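Local coordinates for protein aromatic amino acid beta-eliminating lyase/threonine aldolase (Exiguobacterium sibiricum, PDB 3LWS) that is a member of the beta-eliminating lyase family, in the clan of pyridoxal-phosphate-dependent aminotransferase-like proteins, and assembles as a pair of chains, at residues A[251-254]-A[255-259]; A[261-264]-A[265-268]. All coordinates share one frame; numbering follows the deposited sequence.

Interaction 1: residues A[251-254]-A[255-259]; sequences YELR and KDRMG
A type I beta turn from Arg254 to Arg257 links helix 241-254 to helix 258-273, and Tyr251 and Lys255 meet beside it. Lys255 N donates to Tyr251 O (2.9 Å), an i to i+4 bond next to the turn. The turn itself is closed by Arg257 N on Arg254 O at 3.0 Å, with the donor standing above the carbonyl plane. Lys255 sets CB over one face of the Tyr251 ring, 4.1 Å from the ring centroid and 16° off the normal, a CH-pi contact, and brings CD near CE2. The chain stays extended as far as CE and bends only at chi4 (49°), which turns NZ to a salt bridge with Asp256 OD2 (3.0 Å), whose hydrogen bond is weak. Glu252 OE1 touches Lys255 CE, while its OE2 pairs with Lys55. Arg254 and Arg257, their guanidinium planes 72° apart, share Asp335, whose carboxylate probably offsets their like charges. The Arg257 guanidinium places one face over Leu253 O, and Met258, a selenomethionine, brings CE to 3.4 Å from Arg254 O.

Interaction 2: residues A[261-264]-A[265-268]; sequences YYEQ and AKQL
With CG trans to its backbone N (chi1 163°), Tyr262 holds its ring out beside the following turn of helix 258-273, and Lys266, bent at chi3 (-65°), reaches back to carry CE over that ring. The resulting i to i+4 pair is a CH-pi contact: CE is 3.8 Å from the ring centroid, displaced toward the rim. Beyond CE, the ammonium reaches the phenol oxygen through a weak hydrogen bond, Lys266 NZ to Tyr262 OH at 3.2 Å. Glu263, its own chain bent at chi2, runs alongside Lys266 in the same direction and offers OE2 to NZ at 3.3 Å, a salt bridge whose hydrogen bond is also weak. Regular alpha-helical bonds underlie these side chains. Lys266 N to Tyr262 O is the straightest of them, with an N-H...O angle of 168°, and Leu268 N closes on Gln264 O at 2.9 Å. Around the helix, Tyr262 also rests on Pro184 and Tyr185 of helix 179-186, whereas Gln264 and Leu268 pack against Val333 and Tyr337. Chemically, Lys266 is held by two weak polar contacts at NZ and by the ring under CE; the neighbouring Glu263 carboxylate would probably help to stabilise its positive charge.

Overall arrangement
The two contacts follow one another along the chain, their centres about 15 Å apart: interaction 1 turns the chain out of helix 241-254, and interaction 2 lies within helix 258-273, to which that turn leads. They meet directly where Arg254 CD packs against Tyr261 OH at 3.5 Å. Asp335 joins them further, since its carboxylate takes salt bridges from Arg254 and Arg257 and a hydrogen bond from Tyr261. Helix 179-186 is a second common neighbour, touched by Met258 and Tyr262. Toward the cofactor, Arg254 bonds to the carbonyl oxygen of Leu208, two residues after Lys206, the lysine modified with pyridoxal phosphate; this places interaction 1 in contact with the segment that follows the cofactor-bearing lysine.

Interaction 1: residues A[251-254]-A[255-259]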
ATOM      1  N   TYR A 251       3.299 -15.402  10.280  1.00 19.25           N
ATOM      2  CA  TYR A 251       4.672 -15.675  10.684  1.00 20.80           C
ATOM      3  C   TYR A 251       4.685 -16.605  11.907  1.00 21.48           C
ATOM      4  O   TYR A 251       5.312 -17.666  11.870  1.00 22.29           O
ATOM      5  CB  TYR A 251       5.475 -14.389  10.956  1.00 20.58           C
ATOM      6  CG  TYR A 251       6.848 -14.682  11.490  1.00 20.39           C
ATOM      7  CD1 TYR A 251       7.888 -15.035  10.632  1.00 21.93           C
ATOM      8  CD2 TYR A 251       7.100 -14.678  12.866  1.00 21.05           C
ATOM      9  CE1 TYR A 251       9.154 -15.336  11.118  1.00 20.13           C
ATOM     10  CE2 TYR A 251       8.380 -14.983  13.360  1.00 19.49           C
ATOM     11  CZ  TYR A 251       9.391 -15.316  12.489  1.00 22.28           C
ATOM     12  OH  TYR A 251      10.647 -15.610  12.952  1.00 27.33           O
ATOM     13  N   GLU A 252       3.987 -16.229  12.973  1.00 22.03           N
ATOM     14  CA  GLU A 252       3.984 -17.077  14.159  1.00 23.06           C
ATOM     15  C   GLU A 252       3.409 -18.450  13.830  1.00 23.06           C
ATOM     16  O   GLU A 252       3.992 -19.466  14.249  1.00 24.12           O
ATOM     17  CB  GLU A 252       3.250 -16.407  15.330  1.00 23.18           C
ATOM     18  CG  GLU A 252       3.999 -15.229  15.869  1.00 23.87           C
ATOM     19  CD  GLU A 252       5.377 -15.591  16.412  1.00 24.51           C
ATOM     20  OE1 GLU A 252       5.521 -16.691  16.994  1.00 29.55           O
ATOM     21  OE2 GLU A 252       6.312 -14.792  16.240  1.00 26.42           O
ATOM     22  N   LEU A 253       2.372 -18.492  12.985  1.00 22.24           N
ATOM     23  CA  LEU A 253       1.748 -19.762  12.579  1.00 22.43           C
ATOM     24  C   LEU A 253       2.669 -20.698  11.793  1.00 23.06           C
ATOM     25  O   LEU A 253       2.660 -21.902  12.020  1.00 20.09           O
ATOM     26  CB  LEU A 253       0.488 -19.513  11.757  1.00 22.90           C
ATOM     27  CG  LEU A 253      -0.400 -20.722  11.367  1.00 22.26           C
ATOM     28  CD1 LEU A 253      -1.222 -21.231  12.584  1.00 21.68           C
ATOM     29  CD2 LEU A 253      -1.332 -20.362  10.204  1.00 21.59           C
ATOM     30  N   ARG A 254       3.476 -20.160  10.888  1.00 22.27           N
ATOM     31  CA  ARG A 254       4.150 -21.019   9.924  1.00 21.82           C
ATOM     32  C   ARG A 254       5.674 -21.027   9.988  1.00 23.82           C
ATOM     33  O   ARG A 254       6.296 -21.765   9.234  1.00 25.00           O
ATOM     34  CB  ARG A 254       3.674 -20.673   8.514  1.00 21.78           C
ATOM     35  CG  ARG A 254       2.207 -21.005   8.264  1.00 22.06           C
ATOM     36  CD  ARG A 254       1.805 -20.856   6.810  1.00 23.14           C
ATOM     37  NE  ARG A 254       0.390 -21.204   6.619  1.00 22.07           N
ATOM     38  CZ  ARG A 254      -0.588 -20.352   6.267  1.00 22.16           C
ATOM     39  NH1 ARG A 254      -0.343 -19.074   6.009  1.00 21.91           N
ATOM     40  NH2 ARG A 254      -1.841 -20.800   6.145  1.00 21.48           N
ATOM     41  N   LYS A 255       6.271 -20.257  10.904  1.00 22.93           N
ATOM     42  CA  LYS A 255       7.730 -20.126  10.961  1.00 23.10           C
ATOM     43  C   LYS A 255       8.470 -21.460  11.116  1.00 24.81           C
ATOM     44  O   LYS A 255       9.600 -21.603  10.621  1.00 24.99           O
ATOM     45  CB  LYS A 255       8.163 -19.125  12.042  1.00 23.74           C
ATOM     46  CG  LYS A 255       7.736 -19.468  13.461  1.00 24.26           C
ATOM     47  CD  LYS A 255       8.252 -18.428  14.440  1.00 28.70           C
ATOM     48  CE  LYS A 255       7.786 -18.676  15.841  1.00 32.52           C
ATOM     49  NZ  LYS A 255       7.985 -20.060  16.289  1.00 41.37           N
ATOM     50  N   ASP A 256       7.797 -22.442  11.715  1.00 25.17           N
ATOM     51  CA  ASP A 256       8.396 -23.707  12.034  1.00 25.29           C
ATOM     52  C   ASP A 256       7.845 -24.831  11.179  1.00 24.54           C
ATOM     53  O   ASP A 256       7.918 -26.017  11.567  1.00 23.55           O
ATOM     54  CB  ASP A 256       8.164 -24.008  13.515  1.00 25.80           C
ATOM     55  CG  ASP A 256       8.894 -23.041  14.443  1.00 31.22           C
ATOM     56  OD1 ASP A 256       9.875 -22.371  14.009  1.00 34.57           O
ATOM     57  OD2 ASP A 256       8.495 -22.987  15.627  1.00 36.20           O
ATOM     58  N   ARG A 257       7.294 -24.486  10.018  1.00 22.14           N
ATOM     59  CA  ARG A 257       6.803 -25.497   9.104  1.00 21.37           C
ATOM     60  C   ARG A 257       7.590 -25.558   7.816  1.00 21.51           C
ATOM     61  O   ARG A 257       7.293 -26.408   6.967  1.00 22.90           O
ATOM     62  CB  ARG A 257       5.335 -25.243   8.751  1.00 22.20           C
ATOM     63  CG  ARG A 257       4.431 -25.208   9.922  1.00 22.05           C
ATOM     64  CD  ARG A 257       3.019 -24.856   9.521  1.00 24.26           C
ATOM     65  NE  ARG A 257       2.180 -24.884  10.720  1.00 27.09           N
ATOM     66  CZ  ARG A 257       0.855 -24.714  10.744  1.00 26.83           C
ATOM     67  NH1 ARG A 257       0.166 -24.498   9.620  1.00 25.70           N
ATOM     68  NH2 ARG A 257       0.208 -24.777  11.906  1.00 25.97           N
HETATM   69  N   MSE A 258       8.586 -24.694   7.646  1.00 22.31           N
HETATM   70  CA  MSE A 258       9.346 -24.657   6.381  1.00 21.96           C
HETATM   71  C   MSE A 258      10.109 -25.946   6.112  1.00 21.61           C
HETATM   72  O   MSE A 258      10.316 -26.326   4.950  1.00 20.07           O
HETATM   73  CB  MSE A 258      10.299 -23.476   6.328  1.00 21.92           C
HETATM   74  CG  MSE A 258       9.611 -22.127   6.515  1.00 23.51           C
HETATM   75 SE   MSE A 258       8.406 -21.722   5.031  0.75 30.05          SE
HETATM   76  CE  MSE A 258       7.111 -20.681   6.070  1.00 22.57           C
ATOM     77  N   GLY A 259      10.494 -26.628   7.188  1.00 22.46           N
ATOM     78  CA  GLY A 259      11.183 -27.918   7.092  1.00 21.54           C
ATOM     79  C   GLY A 259      10.317 -29.003   6.513  1.00 22.26           C
ATOM     80  O   GLY A 259      10.739 -29.755   5.615  1.00 21.79           O
TER

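Interaction 2: residues A[261-264]-A[265-268]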
ATOM      1  N   TYR A 261       7.608 -28.501   4.727  1.00 21.37           N
ATOM      2  CA  TYR A 261       7.236 -28.098   3.350  1.00 20.79           C
ATOM      3  C   TYR A 261       8.336 -28.530   2.395  1.00 19.81           C
ATOM      4  O   TYR A 261       8.058 -29.035   1.296  1.00 21.81           O
ATOM      5  CB  TYR A 261       7.008 -26.580   3.194  1.00 19.42           C
ATOM      6  CG  TYR A 261       5.883 -25.945   3.973  1.00 19.77           C
ATOM      7  CD1 TYR A 261       4.770 -26.681   4.411  1.00 18.64           C
ATOM      8  CD2 TYR A 261       5.922 -24.576   4.276  1.00 18.19           C
ATOM      9  CE1 TYR A 261       3.744 -26.060   5.140  1.00 20.18           C
ATOM     10  CE2 TYR A 261       4.895 -23.960   4.980  1.00 20.10           C
ATOM     11  CZ  TYR A 261       3.812 -24.707   5.416  1.00 18.76           C
ATOM     12  OH  TYR A 261       2.796 -24.095   6.101  1.00 19.22           O
ATOM     13  N   TYR A 262       9.575 -28.370   2.828  1.00 19.62           N
ATOM     14  CA  TYR A 262      10.751 -28.776   2.063  1.00 20.33           C
ATOM     15  C   TYR A 262      10.852 -30.298   1.869  1.00 22.05           C
ATOM     16  O   TYR A 262      11.149 -30.789   0.753  1.00 21.22           O
ATOM     17  CB  TYR A 262      12.016 -28.227   2.756  1.00 19.91           C
ATOM     18  CG  TYR A 262      13.359 -28.836   2.368  1.00 19.54           C
ATOM     19  CD1 TYR A 262      13.769 -28.908   1.031  1.00 19.87           C
ATOM     20  CD2 TYR A 262      14.261 -29.254   3.352  1.00 21.51           C
ATOM     21  CE1 TYR A 262      15.000 -29.446   0.683  1.00 20.27           C
ATOM     22  CE2 TYR A 262      15.519 -29.781   3.014  1.00 24.38           C
ATOM     23  CZ  TYR A 262      15.878 -29.868   1.688  1.00 26.05           C
ATOM     24  OH  TYR A 262      17.093 -30.378   1.344  1.00 27.10           O
ATOM     25  N   GLU A 263      10.636 -31.060   2.940  1.00 22.24           N
ATOM     26  CA  GLU A 263      10.704 -32.521   2.819  1.00 21.59           C
ATOM     27  C   GLU A 263       9.613 -33.014   1.883  1.00 21.09           C
ATOM     28  O   GLU A 263       9.843 -33.923   1.083  1.00 20.99           O
ATOM     29  CB  GLU A 263      10.588 -33.192   4.178  1.00 22.92           C
ATOM     30  CG  GLU A 263      11.890 -33.105   4.975  1.00 30.09           C
ATOM     31  CD  GLU A 263      13.085 -33.778   4.277  1.00 38.07           C
ATOM     32  OE1 GLU A 263      12.880 -34.775   3.547  1.00 41.42           O
ATOM     33  OE2 GLU A 263      14.229 -33.298   4.449  1.00 40.64           O
ATOM     34  N   GLN A 264       8.452 -32.371   1.969  1.00 20.29           N
ATOM     35  CA  GLN A 264       7.293 -32.751   1.202  1.00 20.41           C
ATOM     36  C   GLN A 264       7.471 -32.451  -0.295  1.00 22.22           C
ATOM     37  O   GLN A 264       7.060 -33.242  -1.155  1.00 22.01           O
ATOM     38  CB  GLN A 264       6.079 -32.031   1.773  1.00 21.84           C
ATOM     39  CG  GLN A 264       5.560 -32.663   3.094  1.00 22.86           C
ATOM     40  CD  GLN A 264       4.510 -31.828   3.799  1.00 27.33           C
ATOM     41  OE1 GLN A 264       4.101 -30.764   3.337  1.00 26.58           O
ATOM     42  NE2 GLN A 264       4.059 -32.318   4.935  1.00 26.97           N
ATOM     43  N   ALA A 265       8.100 -31.307  -0.581  1.00 22.40           N
ATOM     44  CA  ALA A 265       8.429 -30.888  -1.915  1.00 20.84           C
ATOM     45  C   ALA A 265       9.381 -31.867  -2.542  1.00 20.31           C
ATOM     46  O   ALA A 265       9.239 -32.214  -3.695  1.00 19.85           O
ATOM     47  CB  ALA A 265       9.052 -29.475  -1.884  1.00 18.50           C
ATOM     48  N   LYS A 266      10.402 -32.266  -1.798  1.00 22.19           N
ATOM     49  CA  LYS A 266      11.319 -33.301  -2.278  1.00 21.83           C
ATOM     50  C   LYS A 266      10.586 -34.602  -2.584  1.00 22.38           C
ATOM     51  O   LYS A 266      10.903 -35.263  -3.579  1.00 23.58           O
ATOM     52  CB  LYS A 266      12.463 -33.550  -1.286  1.00 22.65           C
ATOM     53  CG  LYS A 266      13.588 -32.553  -1.379  1.00 21.25           C
ATOM     54  CD  LYS A 266      14.828 -32.951  -0.563  1.00 26.05           C
ATOM     55  CE  LYS A 266      14.599 -32.989   0.951  1.00 27.26           C
ATOM     56  NZ  LYS A 266      15.910 -33.326   1.599  1.00 24.90           N
ATOM     57  N   GLN A 267       9.611 -34.965  -1.760  1.00 23.88           N
ATOM     58  CA  GLN A 267       8.791 -36.155  -2.028  1.00 27.23           C
ATOM     59  C   GLN A 267       7.972 -36.015  -3.323  1.00 24.32           C
ATOM     60  O   GLN A 267       7.937 -36.943  -4.132  1.00 23.08           O
ATOM     61  CB  GLN A 267       7.837 -36.436  -0.873  1.00 26.93           C
ATOM     62  CG  GLN A 267       8.513 -36.731   0.455  1.00 39.65           C
ATOM     63  CD  GLN A 267       8.797 -38.213   0.721  1.00 50.18           C
ATOM     64  OE1 GLN A 267       8.846 -39.050  -0.206  1.00 54.30           O
ATOM     65  NE2 GLN A 267       9.012 -38.536   2.006  1.00 41.52           N
ATOM     66  N   LEU A 268       7.311 -34.862  -3.493  1.00 23.26           N
ATOM     67  CA  LEU A 268       6.501 -34.603  -4.687  1.00 23.53           C
ATOM     68  C   LEU A 268       7.378 -34.647  -5.951  1.00 22.19           C
ATOM     69  O   LEU A 268       7.008 -35.235  -6.964  1.00 24.00           O
ATOM     70  CB  LEU A 268       5.789 -33.252  -4.593  1.00 22.97           C
ATOM     71  CG  LEU A 268       4.631 -33.158  -3.632  1.00 28.51           C
ATOM     72  CD1 LEU A 268       4.242 -31.676  -3.422  1.00 22.46           C
ATOM     73  CD2 LEU A 268       3.466 -34.008  -4.149  1.00 19.29           C
TER